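Local structure of selenium-binding protein (Sulfolobus tokodaii, 2ECE) at residues I45-V50 with R118-I123; F97-G102 with S106-I111; K296-P301 with F354-T359; V362-I367 with K415-K420; L421-N424 with G428-I431. The protein is of unknown function but belongs to the selenium-binding protein family of beta-propellers and may bind selenium. All coordinates share one frame; numbering follows the deposited sequence.

Overall arrangement
All five contacts lie in one beta-propeller chain. Contacts 1 and 2 come first, with centres about 13 Å apart; along the chain, contact 2 falls between the two segments of contact 1. They share the sheet that holds strands 108-112 and 121-126, and Pro120 packs on Ile111. Contact 3 follows, on the other side of the chain's centre; the centres of contacts 1 and 3 are about 37 Å apart. Contacts 3 and 4 both use strand 357-363. Contacts 4 and 5 both use strand 417-423, and their centres are about 14 Å apart. Contacts 2 and 5 are hairpins within single sheets. Contacts 1, 3 and 4 join neighbouring sheets, and so hold blade to blade.

Contact 1 (I45-V50 with R118-I123); sequences IAVVDV and REPKII
Val47 and Asp49, on strand 44-49 of one propeller blade, meet Arg118 and Pro120, which lie just before strand 121-126 of the next blade. Val47 is the apolar half of this blade-to-blade contact. Val47 CB lies 4.2 Å from Arg118 O. Val47 CG1 comes a little nearer to Arg118 O, at 3.9 Å. Val47 CG2 stands anti to the carbonyl carbon and meets the Pro120 ring tip to tip, 3.6 Å from Pro120 CD and 4.0 Å from CG. Tyr29 packs on both Val47 and Pro120.

The polar half is a salt bridge. A chi1 of -169° swings the Asp49 carboxylate over to Arg118, and OD2 receives NH1. The bond is nearly straight at 172°. Thr56 OG1 bonds both Asp49 OD2 and Arg118 NH2, and Ser54 OG also bonds OD2, which gives the buried carboxylate several partners. An alanine in place of Arg118 would take away the guanidinium and would probably leave the Asp49 charge without its ionic mate. The two flat groups are turned 72° apart. Arg118 NH1 therefore keeps Asp49 OD2 in the guanidinium plane, yet reaches it from above the carboxylate plane, at 3.1 Å.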
# COMPACT_ATOMS: atom_id res chain seq x y z
N ILE A 45 -0.62 15.26 -5.68
CA ILE A 45 0.25 14.79 -4.61
C ILE A 45 0.31 15.94 -3.62
O ILE A 45 0.66 17.07 -3.99
CB ILE A 45 1.69 14.50 -5.10
CG1 ILE A 45 1.72 13.20 -5.91
CG2 ILE A 45 2.64 14.41 -3.89
CD1 ILE A 45 1.52 11.94 -5.06
N ALA A 46 -0.06 15.68 -2.38
CA ALA A 46 -0.03 16.73 -1.37
C ALA A 46 1.25 16.63 -0.57
O ALA A 46 1.71 15.53 -0.26
CB ALA A 46 -1.23 16.60 -0.45
N VAL A 47 1.83 17.79 -0.26
CA VAL A 47 3.05 17.83 0.53
C VAL A 47 2.64 18.31 1.92
O VAL A 47 2.23 19.46 2.09
CB VAL A 47 4.08 18.81 -0.06
CG1 VAL A 47 5.35 18.79 0.77
CG2 VAL A 47 4.39 18.43 -1.51
N VAL A 48 2.75 17.42 2.90
CA VAL A 48 2.38 17.73 4.27
C VAL A 48 3.59 17.90 5.18
O VAL A 48 4.48 17.03 5.22
CB VAL A 48 1.47 16.63 4.87
CG1 VAL A 48 1.14 16.95 6.31
CG2 VAL A 48 0.18 16.53 4.05
N ASP A 49 3.63 19.03 5.89
CA ASP A 49 4.72 19.34 6.82
C ASP A 49 4.42 18.49 8.04
O ASP A 49 3.39 18.64 8.70
CB ASP A 49 4.74 20.82 7.22
CG ASP A 49 6.01 21.20 7.95
OD1 ASP A 49 6.54 20.36 8.72
OD2 ASP A 49 6.49 22.34 7.76
N VAL A 50 5.35 17.60 8.33
CA VAL A 50 5.17 16.67 9.41
C VAL A 50 6.15 16.81 10.60
O VAL A 50 6.20 15.94 11.47
CB VAL A 50 5.16 15.24 8.77
CG1 VAL A 50 6.29 14.38 9.28
CG2 VAL A 50 3.81 14.61 8.97
N ARG A 118 9.97 20.64 -0.51
CA ARG A 118 8.67 21.21 -0.16
C ARG A 118 7.86 21.60 -1.39
O ARG A 118 6.66 21.86 -1.29
CB ARG A 118 8.85 22.43 0.75
CG ARG A 118 9.43 22.11 2.11
CD ARG A 118 9.76 23.38 2.89
NE ARG A 118 8.58 24.10 3.35
CZ ARG A 118 7.89 23.80 4.45
NH1 ARG A 118 8.25 22.78 5.21
NH2 ARG A 118 6.83 24.52 4.79
N GLU A 119 8.51 21.64 -2.55
CA GLU A 119 7.81 21.99 -3.78
C GLU A 119 8.27 21.12 -4.94
O GLU A 119 9.02 21.57 -5.81
CB GLU A 119 8.03 23.46 -4.14
CG GLU A 119 7.09 23.93 -5.25
CD GLU A 119 7.14 25.43 -5.49
OE1 GLU A 119 7.52 26.17 -4.57
OE2 GLU A 119 6.78 25.86 -6.61
N PRO A 120 7.83 19.85 -4.96
CA PRO A 120 8.21 18.92 -6.03
C PRO A 120 7.59 19.38 -7.34
O PRO A 120 6.56 20.06 -7.33
CB PRO A 120 7.62 17.59 -5.56
CG PRO A 120 7.42 17.79 -4.06
CD PRO A 120 6.95 19.20 -3.99
N LYS A 121 8.20 19.01 -8.46
CA LYS A 121 7.67 19.40 -9.77
C LYS A 121 7.65 18.21 -10.73
O LYS A 121 8.57 17.40 -10.74
CB LYS A 121 8.53 20.51 -10.38
CG LYS A 121 8.40 21.88 -9.71
CD LYS A 121 9.35 22.89 -10.34
CE LYS A 121 9.18 24.29 -9.76
NZ LYS A 121 7.89 24.93 -10.16
N ILE A 122 6.58 18.11 -11.52
CA ILE A 122 6.47 17.04 -12.50
C ILE A 122 7.48 17.36 -13.59
O ILE A 122 7.41 18.43 -14.19
CB ILE A 122 5.07 17.01 -13.15
CG1 ILE A 122 3.99 16.79 -12.09
CG2 ILE A 122 5.02 15.91 -14.22
CD1 ILE A 122 2.58 16.95 -12.64
N ILE A 123 8.41 16.45 -13.85
CA ILE A 123 9.40 16.69 -14.88
C ILE A 123 9.29 15.77 -16.09
O ILE A 123 9.97 15.97 -17.09
CB ILE A 123 10.85 16.63 -14.30
CG1 ILE A 123 11.05 15.34 -13.51
CG2 ILE A 123 11.11 17.86 -13.45
CD1 ILE A 123 11.68 14.22 -14.30

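Contact 2 (F97-G102 with S106-I111); sequences FLIVPG and SRIYII
Leu98 and Ile111 bond each other twice through the backbone: Leu98 N gives to Ile111 O at 2.8 Å, and Ile111 N gives to Leu98 O. Their strands, 97-101 and 108-112, run antiparallel, and six backbone hydrogen bonds join the segments. Val100 and Tyr109 also bond each other twice, in nearly straight bonds. Towards the turn, Gly102 N gives to Arg107 O at 2.8 Å, and Ser106 N gives to Gly102 O at 2.9 Å. Both of these bonds are more bent. On the outer sides the backbone of Ile99 bonds with Gly77, Ile108 with Ile126, and Ile110 with Ile123 and Lys124.

The polar side chains find their partners elsewhere. Asp71 takes both Tyr109 OH and Arg107 NH1, and Glu127 pairs with Arg107 NE. Ser106 OG bonds Arg139 N.

Apolar side chains pack on both faces. Ile99 and Ile110 lie side by side, pointing the same way, with their CD1 atoms 3.7 Å apart. Ile99 CG2 meets Ile108 CG2 at 3.9 Å. Ile110 CG2 also reaches Phe97 CD2. On the other face Val100 CG2 touches Ile111 CD1 at 3.8 Å. Apart from this packing, Tyr109 brings CD1, at its ring edge, to 3.3 Å from Val100 O. Arg107 CG lies over a face of the same ring. The whole is a beta hairpin of the two middle strands in a four-stranded antiparallel propeller blade.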
# COMPACT_ATOMS: atom_id res chain seq x y z
N PHE A 97 13.17 11.09 -7.30
CA PHE A 97 11.87 11.21 -7.93
C PHE A 97 10.76 10.33 -7.39
O PHE A 97 10.98 9.16 -7.07
CB PHE A 97 12.00 10.92 -9.43
CG PHE A 97 13.12 11.66 -10.10
CD1 PHE A 97 14.40 11.13 -10.15
CD2 PHE A 97 12.88 12.90 -10.69
CE1 PHE A 97 15.43 11.82 -10.78
CE2 PHE A 97 13.90 13.60 -11.32
CZ PHE A 97 15.18 13.05 -11.37
N LEU A 98 9.57 10.90 -7.30
CA LEU A 98 8.41 10.14 -6.89
C LEU A 98 7.87 9.60 -8.21
O LEU A 98 7.73 10.35 -9.18
CB LEU A 98 7.34 11.03 -6.23
CG LEU A 98 7.68 11.65 -4.87
CD1 LEU A 98 6.51 12.53 -4.41
CD2 LEU A 98 7.96 10.55 -3.85
N ILE A 99 7.61 8.29 -8.25
CA ILE A 99 7.08 7.61 -9.43
C ILE A 99 5.60 7.42 -9.08
O ILE A 99 5.26 6.59 -8.24
CB ILE A 99 7.77 6.24 -9.61
CG1 ILE A 99 9.29 6.41 -9.59
CG2 ILE A 99 7.35 5.59 -10.92
CD1 ILE A 99 9.82 7.29 -10.70
N VAL A 100 4.74 8.22 -9.72
CA VAL A 100 3.31 8.22 -9.44
C VAL A 100 2.43 7.74 -10.59
O VAL A 100 2.21 8.47 -11.55
CB VAL A 100 2.86 9.64 -9.04
CG1 VAL A 100 1.38 9.64 -8.62
CG2 VAL A 100 3.75 10.16 -7.91
N PRO A 101 1.88 6.52 -10.48
CA PRO A 101 1.04 5.98 -11.55
C PRO A 101 -0.46 6.19 -11.33
O PRO A 101 -0.92 6.41 -10.20
CB PRO A 101 1.40 4.50 -11.54
CG PRO A 101 1.47 4.24 -10.05
CD PRO A 101 2.25 5.46 -9.53
N GLY A 102 -1.22 6.12 -12.42
CA GLY A 102 -2.66 6.26 -12.31
C GLY A 102 -3.25 4.86 -12.29
O GLY A 102 -3.06 4.10 -13.25
N SER A 106 -3.30 4.50 -16.10
CA SER A 106 -2.10 3.79 -16.52
C SER A 106 -0.99 4.79 -16.86
O SER A 106 0.06 4.42 -17.38
CB SER A 106 -2.38 2.91 -17.74
OG SER A 106 -3.30 1.88 -17.43
N ARG A 107 -1.23 6.06 -16.57
CA ARG A 107 -0.25 7.10 -16.82
C ARG A 107 0.79 7.06 -15.70
O ARG A 107 0.48 6.62 -14.59
CB ARG A 107 -0.95 8.46 -16.87
CG ARG A 107 -0.02 9.67 -17.00
CD ARG A 107 -0.81 10.96 -17.23
NE ARG A 107 -1.58 10.94 -18.49
CZ ARG A 107 -2.90 10.80 -18.57
NH1 ARG A 107 -3.63 10.68 -17.47
NH2 ARG A 107 -3.49 10.81 -19.75
N ILE A 108 2.01 7.50 -15.99
CA ILE A 108 3.05 7.53 -14.95
C ILE A 108 3.68 8.92 -14.90
O ILE A 108 4.16 9.44 -15.92
CB ILE A 108 4.20 6.53 -15.21
CG1 ILE A 108 3.65 5.10 -15.29
CG2 ILE A 108 5.23 6.60 -14.06
CD1 ILE A 108 4.71 4.08 -15.68
N TYR A 109 3.67 9.53 -13.73
CA TYR A 109 4.29 10.84 -13.57
C TYR A 109 5.62 10.63 -12.86
O TYR A 109 5.75 9.77 -11.98
CB TYR A 109 3.41 11.76 -12.71
CG TYR A 109 2.04 12.02 -13.27
CD1 TYR A 109 0.94 11.27 -12.86
CD2 TYR A 109 1.83 13.04 -14.20
CE1 TYR A 109 -0.34 11.53 -13.35
CE2 TYR A 109 0.56 13.31 -14.70
CZ TYR A 109 -0.52 12.56 -14.27
OH TYR A 109 -1.78 12.84 -14.75
N ILE A 110 6.62 11.42 -13.26
CA ILE A 110 7.94 11.37 -12.64
C ILE A 110 8.03 12.75 -11.99
O ILE A 110 8.10 13.77 -12.70
CB ILE A 110 9.06 11.22 -13.69
CG1 ILE A 110 8.77 10.04 -14.62
CG2 ILE A 110 10.40 11.01 -12.99
CD1 ILE A 110 8.65 8.70 -13.91
N ILE A 111 8.00 12.78 -10.67
CA ILE A 111 8.02 14.04 -9.92
C ILE A 111 9.32 14.24 -9.15
O ILE A 111 9.64 13.49 -8.23
CB ILE A 111 6.79 14.10 -8.98
CG1 ILE A 111 5.52 13.92 -9.81
CG2 ILE A 111 6.75 15.43 -8.23
CD1 ILE A 111 4.25 13.81 -9.00

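Contact 3 (K296-P301 with F354-T359); sequences KVIEIP and FKPVLT
Val297 and Ile298 both pack on Pro356, and this apolar contact is the main link between the segments. The proline ring crosses Val297 at about a right angle. Pro356 CD lies 3.8 Å from Val297 CB, and Pro356 CG is 4.0 Å from both CB and CG2 of Val297. Ile298 meets the CB-CG side of the ring, so that CG is common to both neighbours. With CG1 anti to the carbonyl carbon (chi1 -63°) and the chain extended beyond it, Ile298 CD1 reaches Pro356 CB at 3.8 Å. Ile298 CG1 adds contacts to CB and CG. The ring is thus held by two consecutive residues of one strand.

Contacts with backbone oxygens come next. Val297 CG1 rests 3.6 Å from Phe354 O. Pro356 CD lies at the same distance from Val297 O.

The polar link is indirect. A water gives one hydrogen bond to Val297 O at 2.8 Å and another to Phe354 O at 3.1 Å. It joins two carbonyls that could not bond each other directly. Within segment 296-301, Lys296 NZ forms a salt bridge with Glu299 OE1 at 2.6 Å, away from the proline.

Partners nearby extend the packing. The Phe354 ring meets Phe286 edge to face, and Ile298 also touches Leu335 and Tyr348.

Val297 and Ile298 both face Ile282 on the adjacent strand. This is a classic beta bulge, and it lies where strand 291-304 of one propeller blade packs against the loop that leads into strand 357-363 in the next.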
# COMPACT_ATOMS: atom_id res chain seq x y z
N LYS A 296 -2.33 -19.23 8.59
CA LYS A 296 -3.16 -18.14 9.09
C LYS A 296 -2.73 -17.87 10.52
O LYS A 296 -2.74 -18.77 11.36
CB LYS A 296 -4.64 -18.53 9.03
CG LYS A 296 -5.59 -17.44 9.53
CD LYS A 296 -7.04 -17.69 9.09
CE LYS A 296 -7.62 -18.98 9.67
NZ LYS A 296 -9.05 -19.15 9.29
N VAL A 297 -2.36 -16.62 10.81
CA VAL A 297 -1.91 -16.28 12.16
C VAL A 297 -2.81 -15.29 12.89
O VAL A 297 -2.72 -15.15 14.11
CB VAL A 297 -0.47 -15.73 12.13
CG1 VAL A 297 0.49 -16.84 11.70
CG2 VAL A 297 -0.36 -14.55 11.18
N ILE A 298 -3.69 -14.62 12.15
CA ILE A 298 -4.62 -13.67 12.73
C ILE A 298 -5.95 -13.76 11.99
O ILE A 298 -5.99 -13.83 10.77
CB ILE A 298 -4.15 -12.20 12.60
CG1 ILE A 298 -2.85 -11.98 13.37
CG2 ILE A 298 -5.22 -11.26 13.14
CD1 ILE A 298 -2.24 -10.60 13.14
N GLU A 299 -7.05 -13.77 12.75
CA GLU A 299 -8.37 -13.82 12.14
C GLU A 299 -9.25 -12.86 12.92
O GLU A 299 -9.33 -12.94 14.15
CB GLU A 299 -8.96 -15.23 12.19
CG GLU A 299 -10.27 -15.37 11.41
CD GLU A 299 -10.85 -16.77 11.45
OE1 GLU A 299 -10.11 -17.74 11.19
OE2 GLU A 299 -12.06 -16.91 11.72
N ILE A 300 -9.89 -11.95 12.20
CA ILE A 300 -10.77 -10.97 12.83
C ILE A 300 -12.18 -11.18 12.31
O ILE A 300 -12.42 -11.14 11.11
CB ILE A 300 -10.31 -9.53 12.50
CG1 ILE A 300 -8.88 -9.32 13.01
CG2 ILE A 300 -11.26 -8.52 13.13
CD1 ILE A 300 -8.28 -7.99 12.63
N PRO A 301 -13.13 -11.44 13.22
CA PRO A 301 -14.53 -11.67 12.84
C PRO A 301 -15.31 -10.39 12.56
O PRO A 301 -14.93 -9.29 13.00
CB PRO A 301 -15.09 -12.43 14.04
CG PRO A 301 -14.38 -11.76 15.18
CD PRO A 301 -12.94 -11.69 14.66
N PHE A 354 4.65 -16.33 14.22
CA PHE A 354 3.64 -17.39 14.19
C PHE A 354 2.51 -17.18 15.19
O PHE A 354 1.42 -17.72 15.02
CB PHE A 354 4.32 -18.73 14.44
CG PHE A 354 5.27 -19.13 13.36
CD1 PHE A 354 4.82 -19.84 12.25
CD2 PHE A 354 6.62 -18.78 13.43
CE1 PHE A 354 5.70 -20.20 11.23
CE2 PHE A 354 7.50 -19.13 12.41
CZ PHE A 354 7.04 -19.84 11.30
N LYS A 355 2.75 -16.38 16.23
CA LYS A 355 1.74 -16.12 17.24
C LYS A 355 1.71 -14.63 17.61
O LYS A 355 2.25 -14.22 18.65
CB LYS A 355 2.00 -16.96 18.50
CG LYS A 355 1.22 -18.26 18.56
CD LYS A 355 0.27 -18.25 19.76
CE LYS A 355 -1.13 -18.70 19.38
NZ LYS A 355 -2.12 -18.31 20.42
N PRO A 356 1.07 -13.81 16.77
CA PRO A 356 0.95 -12.36 16.98
C PRO A 356 0.12 -12.01 18.21
O PRO A 356 -0.88 -12.67 18.50
CB PRO A 356 0.30 -11.87 15.68
CG PRO A 356 0.71 -12.91 14.67
CD PRO A 356 0.52 -14.18 15.45
N VAL A 357 0.53 -10.98 18.93
CA VAL A 357 -0.18 -10.55 20.12
C VAL A 357 -0.69 -9.12 19.96
O VAL A 357 0.08 -8.20 19.68
CB VAL A 357 0.74 -10.63 21.37
CG1 VAL A 357 0.09 -9.92 22.55
CG2 VAL A 357 0.99 -12.09 21.71
N LEU A 358 -1.99 -8.94 20.14
CA LEU A 358 -2.61 -7.61 20.03
C LEU A 358 -2.10 -6.73 21.17
O LEU A 358 -2.32 -7.04 22.35
CB LEU A 358 -4.14 -7.74 20.13
CG LEU A 358 -5.06 -6.87 19.26
CD1 LEU A 358 -6.41 -6.75 19.97
CD2 LEU A 358 -4.47 -5.49 19.02
N THR A 359 -1.42 -5.64 20.85
CA THR A 359 -0.89 -4.76 21.89
C THR A 359 -1.37 -3.32 21.77
O THR A 359 -0.98 -2.46 22.56
CB THR A 359 0.65 -4.75 21.90
OG1 THR A 359 1.14 -4.39 20.60
CG2 THR A 359 1.20 -6.12 22.29
O HOH W 1 -1.53 -17.04 15.86

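Contact 4 (V362-I367 with K415-K420); sequences VKLGGI and KGWMVK
Leu364 holds CG anti to its carbonyl carbon (chi1 -64°), and its extended chain carries CD1 toward Val419. Val419 answers with CG1, set anti to its own backbone N at a chi1 of 157°. The two side chains meet tip to tip, with Leu364 CD1 4.1 Å from Val419 CG1. Trp417 takes a different torsion. Its chi1 of 44° places CG between the backbone N and the carbonyl carbon, and the indole then reaches across to Leu364. The touch is made by Trp417 CH2, on the six-membered ring, which lies 4.4 Å from Leu364 CB. The leucine thus serves two partners, the tryptophan with its CB and the valine with its CD1.

The contact is small and wholly apolar between the segments, and the distances are those of loose van der Waals packing. All three residues are buried. The polar atom of the indole is satisfied elsewhere: Trp417 NE1 bonds Thr380 O, which probably helps to fix the rotation of the ring.

Other residues close round the three. Leu379 touches both Leu364 and Trp417, and Phe436 of strand 429-438 packs on Trp417 and Val419. Trp417 also touches Val397 of strand 394-398. The contact therefore sits between two adjoining propeller sheets, joining the residue just after strand 357-363 in one to strand 417-423 in the other, which is flanked by strands 394-398 and 429-438.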
# COMPACT_ATOMS: atom_id res chain seq x y z
N VAL A 362 -6.91 1.46 18.16
CA VAL A 362 -7.57 2.76 18.21
C VAL A 362 -8.77 2.73 17.28
O VAL A 362 -8.80 1.96 16.31
CB VAL A 362 -6.62 3.92 17.78
CG1 VAL A 362 -5.48 4.05 18.77
CG2 VAL A 362 -6.10 3.68 16.37
N LYS A 363 -9.78 3.54 17.58
CA LYS A 363 -10.99 3.59 16.77
C LYS A 363 -11.05 4.90 15.99
O LYS A 363 -10.90 5.98 16.55
CB LYS A 363 -12.24 3.48 17.66
CG LYS A 363 -12.26 2.29 18.60
CD LYS A 363 -13.55 2.29 19.41
CE LYS A 363 -13.42 1.45 20.66
NZ LYS A 363 -13.06 0.05 20.35
N LEU A 364 -11.28 4.79 14.69
CA LEU A 364 -11.37 5.95 13.81
C LEU A 364 -12.44 5.67 12.76
O LEU A 364 -12.35 4.68 12.03
CB LEU A 364 -10.02 6.19 13.13
CG LEU A 364 -8.80 6.55 13.98
CD1 LEU A 364 -7.52 6.37 13.15
CD2 LEU A 364 -8.91 7.99 14.48
N GLY A 365 -13.45 6.54 12.69
CA GLY A 365 -14.52 6.36 11.73
C GLY A 365 -15.09 4.95 11.75
O GLY A 365 -15.36 4.40 12.82
N GLY A 366 -15.29 4.36 10.58
CA GLY A 366 -15.80 3.00 10.50
C GLY A 366 -17.31 2.88 10.48
O GLY A 366 -18.02 3.68 11.10
N ILE A 367 -17.81 1.89 9.76
CA ILE A 367 -19.25 1.66 9.70
C ILE A 367 -19.72 1.20 11.08
O ILE A 367 -20.84 1.49 11.50
CB ILE A 367 -19.60 0.59 8.65
CG1 ILE A 367 -19.20 1.07 7.25
CG2 ILE A 367 -21.09 0.28 8.70
CD1 ILE A 367 -19.24 -0.02 6.20
N LYS A 415 -14.57 11.70 2.50
CA LYS A 415 -13.71 12.86 2.36
C LYS A 415 -12.39 12.52 3.04
O LYS A 415 -12.37 11.97 4.15
CB LYS A 415 -14.37 14.08 3.00
CG LYS A 415 -15.63 14.52 2.25
CD LYS A 415 -16.36 15.64 2.96
CE LYS A 415 -17.65 15.99 2.21
NZ LYS A 415 -18.44 17.02 2.95
N GLY A 416 -11.29 12.84 2.38
CA GLY A 416 -9.98 12.50 2.90
C GLY A 416 -9.43 13.23 4.11
O GLY A 416 -9.66 14.43 4.32
N TRP A 417 -8.71 12.47 4.92
CA TRP A 417 -8.03 12.99 6.09
C TRP A 417 -6.75 12.19 6.31
O TRP A 417 -6.53 11.16 5.66
CB TRP A 417 -8.90 12.91 7.37
CG TRP A 417 -9.69 11.63 7.66
CD1 TRP A 417 -11.05 11.48 7.56
CD2 TRP A 417 -9.19 10.38 8.16
NE1 TRP A 417 -11.42 10.23 7.97
CE2 TRP A 417 -10.30 9.53 8.35
CE3 TRP A 417 -7.91 9.89 8.47
CZ2 TRP A 417 -10.18 8.22 8.83
CZ3 TRP A 417 -7.78 8.58 8.96
CH2 TRP A 417 -8.92 7.77 9.13
N MET A 418 -5.90 12.70 7.18
CA MET A 418 -4.68 12.00 7.53
C MET A 418 -4.53 12.16 9.03
O MET A 418 -4.51 13.28 9.55
CB MET A 418 -3.45 12.57 6.83
CG MET A 418 -2.18 11.86 7.32
SD MET A 418 -0.78 11.90 6.22
CE MET A 418 -0.45 13.63 6.22
N VAL A 419 -4.45 11.03 9.70
CA VAL A 419 -4.33 11.00 11.14
C VAL A 419 -2.97 10.47 11.54
O VAL A 419 -2.38 9.65 10.83
CB VAL A 419 -5.44 10.10 11.73
CG1 VAL A 419 -5.05 9.59 13.10
CG2 VAL A 419 -6.75 10.87 11.80
N LYS A 420 -2.46 10.95 12.67
CA LYS A 420 -1.19 10.49 13.18
C LYS A 420 -1.41 9.74 14.48
O LYS A 420 -2.18 10.17 15.34
CB LYS A 420 -0.21 11.64 13.42
CG LYS A 420 1.12 11.14 13.99
CD LYS A 420 2.25 12.15 13.92
CE LYS A 420 2.24 13.14 15.08
NZ LYS A 420 3.53 13.91 15.14

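Contact 5 (L421-N424 with G428-I431); sequences LNAN and GLEI
Asn422 and Glu430 bond each other twice through the backbone, as the hydrogen-bonded pair of an antiparallel beta hairpin in a propeller blade. Asn422 N gives to Glu430 O at 2.7 Å, and Glu430 N gives back to Asn422 O at 3.0 Å. Nearer the turn, Asn424 N gives to Gly428 O at 2.7 Å, in a nearly straight bond (172°). Asn424 OD1 bonds Ser426 N inside the turn. Gly428 suits its place: its backbone angles call for glycine, and a CB there would clash with Asn424 CB.

Weaker CA-H...O contacts follow, with Leu421 CA 3.1 Å from Glu430 O.

The packing gathers on the face of Leu421, Ala423, Leu429 and Ile431. In Leu421 a chi1 of -55° sets CG over this face between Leu429 and Ile431, and the branches then part: CD1 goes to Leu429 and CD2 to Ile431. Val345 and Val362 of the neighbouring blade also touch Leu421. Replacing Leu421 by an alanine would remove both methyls and would probably open a gap between Leu429 and Ile431. Leu429 CD2 reaches Leu421 CB at 3.7 Å, and Leu421 CD2 lies 3.9 Å from Ile431 CG1.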
# COMPACT_ATOMS: atom_id res chain seq x y z
N LEU A 421 -0.76 8.59 14.60
CA LEU A 421 -0.85 7.76 15.79
C LEU A 421 0.54 7.73 16.41
O LEU A 421 1.54 7.77 15.70
CB LEU A 421 -1.27 6.34 15.42
CG LEU A 421 -2.56 6.15 14.61
CD1 LEU A 421 -2.79 4.66 14.38
CD2 LEU A 421 -3.73 6.76 15.36
N ASN A 422 0.59 7.66 17.73
CA ASN A 422 1.87 7.58 18.42
C ASN A 422 1.98 6.14 18.90
O ASN A 422 1.18 5.69 19.71
CB ASN A 422 1.88 8.56 19.60
CG ASN A 422 1.89 10.01 19.16
OD1 ASN A 422 1.06 10.81 19.59
ND2 ASN A 422 2.84 10.36 18.30
N ALA A 423 2.96 5.41 18.36
CA ALA A 423 3.14 4.01 18.72
C ALA A 423 4.23 3.84 19.77
O ALA A 423 5.29 4.47 19.69
CB ALA A 423 3.46 3.19 17.49
N ASN A 424 3.97 2.98 20.74
CA ASN A 424 4.91 2.71 21.82
C ASN A 424 5.85 1.57 21.45
O ASN A 424 5.41 0.45 21.20
CB ASN A 424 4.14 2.36 23.09
CG ASN A 424 5.04 2.32 24.32
OD1 ASN A 424 6.07 1.65 24.32
ND2 ASN A 424 4.65 3.04 25.36
N GLY A 428 1.71 -0.40 22.58
CA GLY A 428 0.83 0.73 22.83
C GLY A 428 0.56 1.57 21.59
O GLY A 428 1.48 1.84 20.81
N LEU A 429 -0.69 2.00 21.43
CA LEU A 429 -1.09 2.83 20.28
C LEU A 429 -2.06 3.93 20.72
O LEU A 429 -3.10 3.65 21.30
CB LEU A 429 -1.80 1.96 19.23
CG LEU A 429 -1.29 1.86 17.79
CD1 LEU A 429 -2.48 1.50 16.90
CD2 LEU A 429 -0.67 3.17 17.33
N GLU A 430 -1.71 5.18 20.44
CA GLU A 430 -2.56 6.32 20.79
C GLU A 430 -2.75 7.25 19.59
O GLU A 430 -1.88 7.34 18.73
CB GLU A 430 -1.93 7.14 21.92
CG GLU A 430 -1.80 6.44 23.27
CD GLU A 430 -3.14 6.12 23.91
OE1 GLU A 430 -4.09 6.91 23.73
OE2 GLU A 430 -3.22 5.08 24.61
N ILE A 431 -3.89 7.93 19.54
CA ILE A 431 -4.17 8.87 18.47
C ILE A 431 -3.56 10.20 18.86
O ILE A 431 -3.79 10.69 19.96
CB ILE A 431 -5.69 9.09 18.28
CG1 ILE A 431 -6.39 7.77 17.96
CG2 ILE A 431 -5.93 10.09 17.17
CD1 ILE A 431 -7.91 7.86 18.06